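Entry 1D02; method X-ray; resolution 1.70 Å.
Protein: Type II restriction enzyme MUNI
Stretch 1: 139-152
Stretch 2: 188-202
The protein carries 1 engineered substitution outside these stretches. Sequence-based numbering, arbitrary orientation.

Stretch 1, residues 139-152: GINDEEILPFWVVF
Stretch 2 188-202: KLVQHFNEKLKKYLD

The apolar centre of this contact is the indole of Trp149, which extends from the strand 148-152 with chi1 -179° (t) and chi2 32° and reaches the helix 188-197. Leu197 (chi1 -53°, m; chi2 171°, t) lays a methyl over one face: its CD1 lies 3.5 Å from Trp149 CD2 and 3.5 Å from the centroid of the five-membered ring, 12° off the ring normal, the geometry of a CH-pi contact. The far end of the indole reaches the preceding helical turns. Trp149 CH2 is 3.9 Å from Phe193 CB and 3.8 Å from Leu189 CD1, while Leu189 O approaches the ring edge, 3.7 Å from Trp149 CH2. The His192 ring (chi1 -174°, t; chi2 -82°) is inclined by only 9° to the five-membered ring, but the centroids are 5.0 Å apart and the rings are slid sideways, so they barely overlap.

The backbones that carry these groups run nearly antiparallel. Strand and helix axes make an angle of 158° between their N-to-C directions and approach to 11.6 Å, a gap filled by side chains. Strand phi/psi values run from -134/166 at Phe148 to -96/148 at Phe152. Trp149 and Val151 point toward the helix, whereas Phe148 points away, as expected of alternation along a strand. The register is set by Val151 opposite Leu189, with CA atoms 8.7 Å apart; Leu189 (chi1 171°, t; chi2 69°, p) bends its end inward, bringing its CD1 to 4.1 Å from Val151 CG1 (Val151 chi1 176°, t).

Toward the C-terminus the helix widens into a pi-type turn at 193-197, where Lys198 N bonds to Phe193 O at 2.8 Å. A 3-10 segment, 198-201, follows, with Tyr200 N bonded to Leu197 O and Leu201 N to Lys198 O, both at 2.9 Å. Here the partner is the loop before the strand, and the backbones draw closer: the CA atoms of Ile140 and Tyr200 are 6.7 Å apart. Ile145 (chi1 -159°, t; chi2 77°, p) bridges two residues, its CD1 3.9 Å from Leu197 CD2 and its CG2 3.7 Å from the centroid of the Tyr200 ring, 9° off the normal, a second CH-pi contact. Ile140 (chi1 -54°, m; chi2 171°, t) adds CD1 at 3.9 Å from Leu201 CD2 and CG2 at 4.3 Å from Tyr200 CB.

Tyr200 (chi1 -71°, m; chi2 109°) also leads to the polar edge. A type I turn from Asp142 to Ile145, closed by a weak bond from Ile145 N to Asp142 O at 3.5 Å, places two acids at the rim of its ring. Tyr200 OH donates to Glu144 OE1 at 2.9 Å; Glu144 starts sideways, but chi1 74° (p) and chi2 -86° (m) bring its carboxylate within reach. Asp142 OD1 lies 3.5 Å from Tyr200 CD2, near the ring plane. One water completes the edge, donating to Asp142 OD2 and Tyr200 O, with its oxygen 2.8 Å from each.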

# COMPACT_ATOMS: atom_id res chain seq x y z
N GLY D 139 12.14 6.94 15.44
CA GLY D 139 12.78 8.21 15.71
C GLY D 139 13.10 9.10 14.51
O GLY D 139 13.71 10.15 14.69
N ILE D 140 12.69 8.71 13.30
CA ILE D 140 12.97 9.48 12.09
C ILE D 140 11.80 10.39 11.72
O ILE D 140 10.81 9.93 11.15
CB ILE D 140 13.27 8.54 10.88
CG1 ILE D 140 14.39 7.56 11.26
CG2 ILE D 140 13.66 9.36 9.62
CD1 ILE D 140 14.61 6.45 10.22
N ASN D 141 11.92 11.68 12.03
CA ASN D 141 10.86 12.63 11.69
C ASN D 141 11.18 13.54 10.50
O ASN D 141 10.36 14.40 10.14
CB ASN D 141 10.48 13.46 12.93
CG ASN D 141 9.82 12.62 14.00
OD1 ASN D 141 8.80 11.98 13.74
ND2 ASN D 141 10.40 12.59 15.20
N ASP D 142 12.35 13.34 9.89
CA ASP D 142 12.74 14.16 8.74
C ASP D 142 11.69 13.99 7.66
O ASP D 142 11.43 12.87 7.21
CB ASP D 142 14.10 13.72 8.21
CG ASP D 142 15.16 13.68 9.28
OD1 ASP D 142 16.19 14.38 9.12
OD2 ASP D 142 14.98 12.95 10.28
N GLU D 143 11.10 15.09 7.21
CA GLU D 143 10.06 15.01 6.21
C GLU D 143 10.48 14.57 4.83
O GLU D 143 9.66 14.05 4.08
CB GLU D 143 9.36 16.36 6.09
CG GLU D 143 8.77 16.85 7.37
CD GLU D 143 8.09 18.19 7.19
OE1 GLU D 143 7.52 18.71 8.18
OE2 GLU D 143 8.14 18.74 6.07
N GLU D 144 11.75 14.76 4.48
CA GLU D 144 12.17 14.41 3.13
C GLU D 144 12.45 12.93 2.89
O GLU D 144 12.73 12.53 1.76
CB GLU D 144 13.39 15.24 2.72
CG GLU D 144 14.70 14.85 3.36
CD GLU D 144 14.94 15.51 4.71
OE1 GLU D 144 16.09 15.41 5.18
OE2 GLU D 144 14.01 16.10 5.31
N ILE D 145 12.34 12.13 3.94
CA ILE D 145 12.57 10.70 3.80
C ILE D 145 11.44 9.97 4.53
O ILE D 145 10.89 10.51 5.48
CB ILE D 145 13.93 10.30 4.43
CG1 ILE D 145 14.38 8.97 3.85
CG2 ILE D 145 13.84 10.22 5.96
CD1 ILE D 145 14.95 9.13 2.46
N LEU D 146 11.06 8.79 4.04
CA LEU D 146 10.04 7.98 4.72
C LEU D 146 10.80 7.10 5.72
O LEU D 146 11.98 6.82 5.52
CB LEU D 146 9.27 7.13 3.71
CG LEU D 146 8.60 7.99 2.63
CD1 LEU D 146 7.73 7.11 1.73
CD2 LEU D 146 7.73 9.08 3.28
N PRO D 147 10.13 6.64 6.78
CA PRO D 147 10.75 5.81 7.82
C PRO D 147 10.97 4.34 7.52
O PRO D 147 11.30 3.58 8.43
CB PRO D 147 9.81 6.01 9.00
CG PRO D 147 8.45 6.10 8.31
CD PRO D 147 8.74 6.99 7.12
N PHE D 148 10.78 3.93 6.27
CA PHE D 148 10.95 2.53 5.91
C PHE D 148 11.75 2.41 4.64
O PHE D 148 11.95 3.39 3.91
CB PHE D 148 9.58 1.86 5.72
CG PHE D 148 8.75 2.49 4.62
CD1 PHE D 148 8.90 2.07 3.30
CD2 PHE D 148 7.83 3.50 4.90
CE1 PHE D 148 8.13 2.64 2.27
CE2 PHE D 148 7.07 4.08 3.89
CZ PHE D 148 7.21 3.66 2.57
N TRP D 149 12.22 1.19 4.37
CA TRP D 149 13.01 0.93 3.17
C TRP D 149 12.55 -0.41 2.62
O TRP D 149 12.65 -1.43 3.31
CB TRP D 149 14.49 0.88 3.54
CG TRP D 149 15.42 0.65 2.38
CD1 TRP D 149 15.23 1.04 1.09
CD2 TRP D 149 16.71 0.04 2.44
NE1 TRP D 149 16.35 0.72 0.33
CE2 TRP D 149 17.27 0.11 1.14
CE3 TRP D 149 17.47 -0.54 3.48
CZ2 TRP D 149 18.55 -0.39 0.84
CZ3 TRP D 149 18.74 -1.04 3.18
CH2 TRP D 149 19.26 -0.96 1.87
N VAL D 150 12.06 -0.41 1.39
CA VAL D 150 11.58 -1.64 0.76
C VAL D 150 12.64 -2.08 -0.26
O VAL D 150 13.03 -1.32 -1.15
CB VAL D 150 10.23 -1.42 0.03
CG1 VAL D 150 9.81 -2.70 -0.69
CG2 VAL D 150 9.11 -1.02 1.04
N VAL D 151 13.15 -3.29 -0.08
CA VAL D 151 14.13 -3.86 -1.01
C VAL D 151 13.42 -4.89 -1.88
O VAL D 151 12.83 -5.85 -1.35
CB VAL D 151 15.29 -4.53 -0.25
CG1 VAL D 151 16.25 -5.18 -1.25
CG2 VAL D 151 16.03 -3.47 0.60
N PHE D 152 13.45 -4.67 -3.19
CA PHE D 152 12.83 -5.59 -4.15
C PHE D 152 13.91 -6.53 -4.67
O PHE D 152 15.07 -6.13 -4.80
CB PHE D 152 12.20 -4.82 -5.32
CG PHE D 152 11.03 -3.95 -4.94
CD1 PHE D 152 11.20 -2.60 -4.66
CD2 PHE D 152 9.75 -4.49 -4.84
CE1 PHE D 152 10.12 -1.78 -4.28
CE2 PHE D 152 8.66 -3.69 -4.47
CZ PHE D 152 8.84 -2.33 -4.18
N LYS D 188 26.46 -3.12 -3.64
CA LYS D 188 25.51 -2.16 -4.17
C LYS D 188 24.34 -1.91 -3.20
O LYS D 188 23.89 -0.77 -3.06
CB LYS D 188 24.97 -2.67 -5.51
CG LYS D 188 24.03 -1.73 -6.20
CD LYS D 188 24.72 -1.00 -7.35
CE LYS D 188 23.67 -0.41 -8.30
NZ LYS D 188 22.97 -1.43 -9.18
N LEU D 189 23.86 -2.97 -2.57
CA LEU D 189 22.77 -2.89 -1.60
C LEU D 189 23.20 -2.01 -0.42
O LEU D 189 22.48 -1.08 -0.02
CB LEU D 189 22.40 -4.30 -1.08
CG LEU D 189 21.42 -4.36 0.10
CD1 LEU D 189 20.04 -3.91 -0.36
CD2 LEU D 189 21.37 -5.80 0.66
N VAL D 190 24.38 -2.28 0.11
CA VAL D 190 24.87 -1.51 1.25
C VAL D 190 25.17 -0.06 0.85
O VAL D 190 24.90 0.87 1.63
CB VAL D 190 26.14 -2.18 1.91
CG1 VAL D 190 26.60 -1.35 3.11
CG2 VAL D 190 25.81 -3.61 2.40
N GLN D 191 25.69 0.15 -0.36
CA GLN D 191 25.99 1.51 -0.80
C GLN D 191 24.72 2.35 -0.81
O GLN D 191 24.75 3.54 -0.48
CB GLN D 191 26.65 1.53 -2.18
CG GLN D 191 28.07 0.97 -2.16
CD GLN D 191 28.70 0.91 -3.54
OE1 GLN D 191 28.00 0.56 -4.52
NE2 GLN D 191 29.92 1.20 -3.65
N HIS D 192 23.58 1.76 -1.16
CA HIS D 192 22.33 2.54 -1.17
C HIS D 192 22.05 3.02 0.25
O HIS D 192 21.77 4.20 0.47
CB HIS D 192 21.16 1.70 -1.68
CG HIS D 192 19.89 2.48 -1.84
ND1 HIS D 192 19.05 2.76 -0.78
CD2 HIS D 192 19.36 3.10 -2.92
CE1 HIS D 192 18.06 3.53 -1.21
NE2 HIS D 192 18.23 3.75 -2.50
N PHE D 193 22.09 2.10 1.21
CA PHE D 193 21.85 2.46 2.61
C PHE D 193 22.90 3.50 3.07
O PHE D 193 22.56 4.54 3.62
CB PHE D 193 22.00 1.22 3.50
CG PHE D 193 22.07 1.53 4.97
CD1 PHE D 193 20.94 1.89 5.68
CD2 PHE D 193 23.30 1.47 5.64
CE1 PHE D 193 21.01 2.19 7.05
CE2 PHE D 193 23.39 1.76 7.00
CZ PHE D 193 22.24 2.12 7.71
N ASN D 194 24.16 3.20 2.81
CA ASN D 194 25.26 4.08 3.25
C ASN D 194 25.16 5.52 2.75
O ASN D 194 25.33 6.47 3.53
CB ASN D 194 26.58 3.47 2.77
CG ASN D 194 27.77 4.13 3.39
OD1 ASN D 194 28.68 4.59 2.68
ND2 ASN D 194 27.80 4.21 4.72
N GLU D 195 24.87 5.67 1.47
CA GLU D 195 24.80 6.97 0.83
C GLU D 195 23.49 7.73 0.98
O GLU D 195 23.48 8.95 1.04
CB GLU D 195 25.10 6.82 -0.66
CG GLU D 195 26.56 6.43 -0.98
CD GLU D 195 26.74 5.84 -2.39
OE1 GLU D 195 25.88 6.04 -3.27
OE2 GLU D 195 27.78 5.17 -2.61
N LYS D 196 22.39 6.99 1.09
CA LYS D 196 21.08 7.63 1.13
C LYS D 196 20.23 7.56 2.38
O LYS D 196 19.35 8.41 2.57
CB LYS D 196 20.27 7.10 -0.04
CG LYS D 196 20.96 7.33 -1.37
CD LYS D 196 20.31 6.57 -2.50
CE LYS D 196 20.91 7.03 -3.82
NZ LYS D 196 20.57 6.09 -4.92
N LEU D 197 20.48 6.58 3.25
CA LEU D 197 19.64 6.39 4.42
C LEU D 197 20.33 6.45 5.79
O LEU D 197 19.72 6.85 6.78
CB LEU D 197 18.92 5.05 4.29
CG LEU D 197 18.13 4.83 2.99
CD1 LEU D 197 17.66 3.35 2.90
CD2 LEU D 197 16.94 5.77 2.95
N LYS D 198 21.59 6.03 5.84
CA LYS D 198 22.34 5.98 7.09
C LYS D 198 22.33 7.29 7.89
O LYS D 198 22.19 7.26 9.12
CB LYS D 198 23.78 5.54 6.82
CG LYS D 198 24.57 5.13 8.09
CD LYS D 198 26.00 4.67 7.76
CE LYS D 198 26.94 5.87 7.62
NZ LYS D 198 28.29 5.48 7.12
N LYS D 199 22.46 8.40 7.18
CA LYS D 199 22.48 9.71 7.82
C LYS D 199 21.20 10.00 8.60
O LYS D 199 21.21 10.83 9.51
CB LYS D 199 22.71 10.81 6.79
CG LYS D 199 21.58 10.96 5.77
CD LYS D 199 21.99 11.98 4.69
CE LYS D 199 20.90 12.16 3.64
NZ LYS D 199 21.29 13.14 2.56
N TYR D 200 20.11 9.33 8.26
CA TYR D 200 18.86 9.57 8.97
C TYR D 200 18.82 8.85 10.31
O TYR D 200 17.89 9.06 11.10
CB TYR D 200 17.65 9.20 8.09
CG TYR D 200 17.49 10.21 6.99
CD1 TYR D 200 17.78 9.88 5.67
CD2 TYR D 200 17.11 11.53 7.27
CE1 TYR D 200 17.71 10.82 4.65
CE2 TYR D 200 17.04 12.49 6.25
CZ TYR D 200 17.34 12.13 4.95
OH TYR D 200 17.27 13.05 3.95
N LEU D 201 19.83 8.03 10.58
CA LEU D 201 19.91 7.35 11.86
C LEU D 201 20.87 8.13 12.81
O LEU D 201 21.09 7.73 13.96
CB LEU D 201 20.35 5.90 11.68
CG LEU D 201 19.38 5.04 10.85
CD1 LEU D 201 19.92 3.63 10.73
CD2 LEU D 201 18.00 5.01 11.50
N ASP D 202 21.42 9.23 12.32
CA ASP D 202 22.29 10.04 13.17
C ASP D 202 21.41 10.95 14.04
O ASP D 202 20.27 11.22 13.63
CB ASP D 202 23.21 10.95 12.33
CG ASP D 202 24.29 10.18 11.61
OD1 ASP D 202 24.80 9.18 12.15
OD2 ASP D 202 24.64 10.62 10.49
OXT ASP D 202 21.90 11.38 15.12
O HOH W 1 16.38 11.19 12.01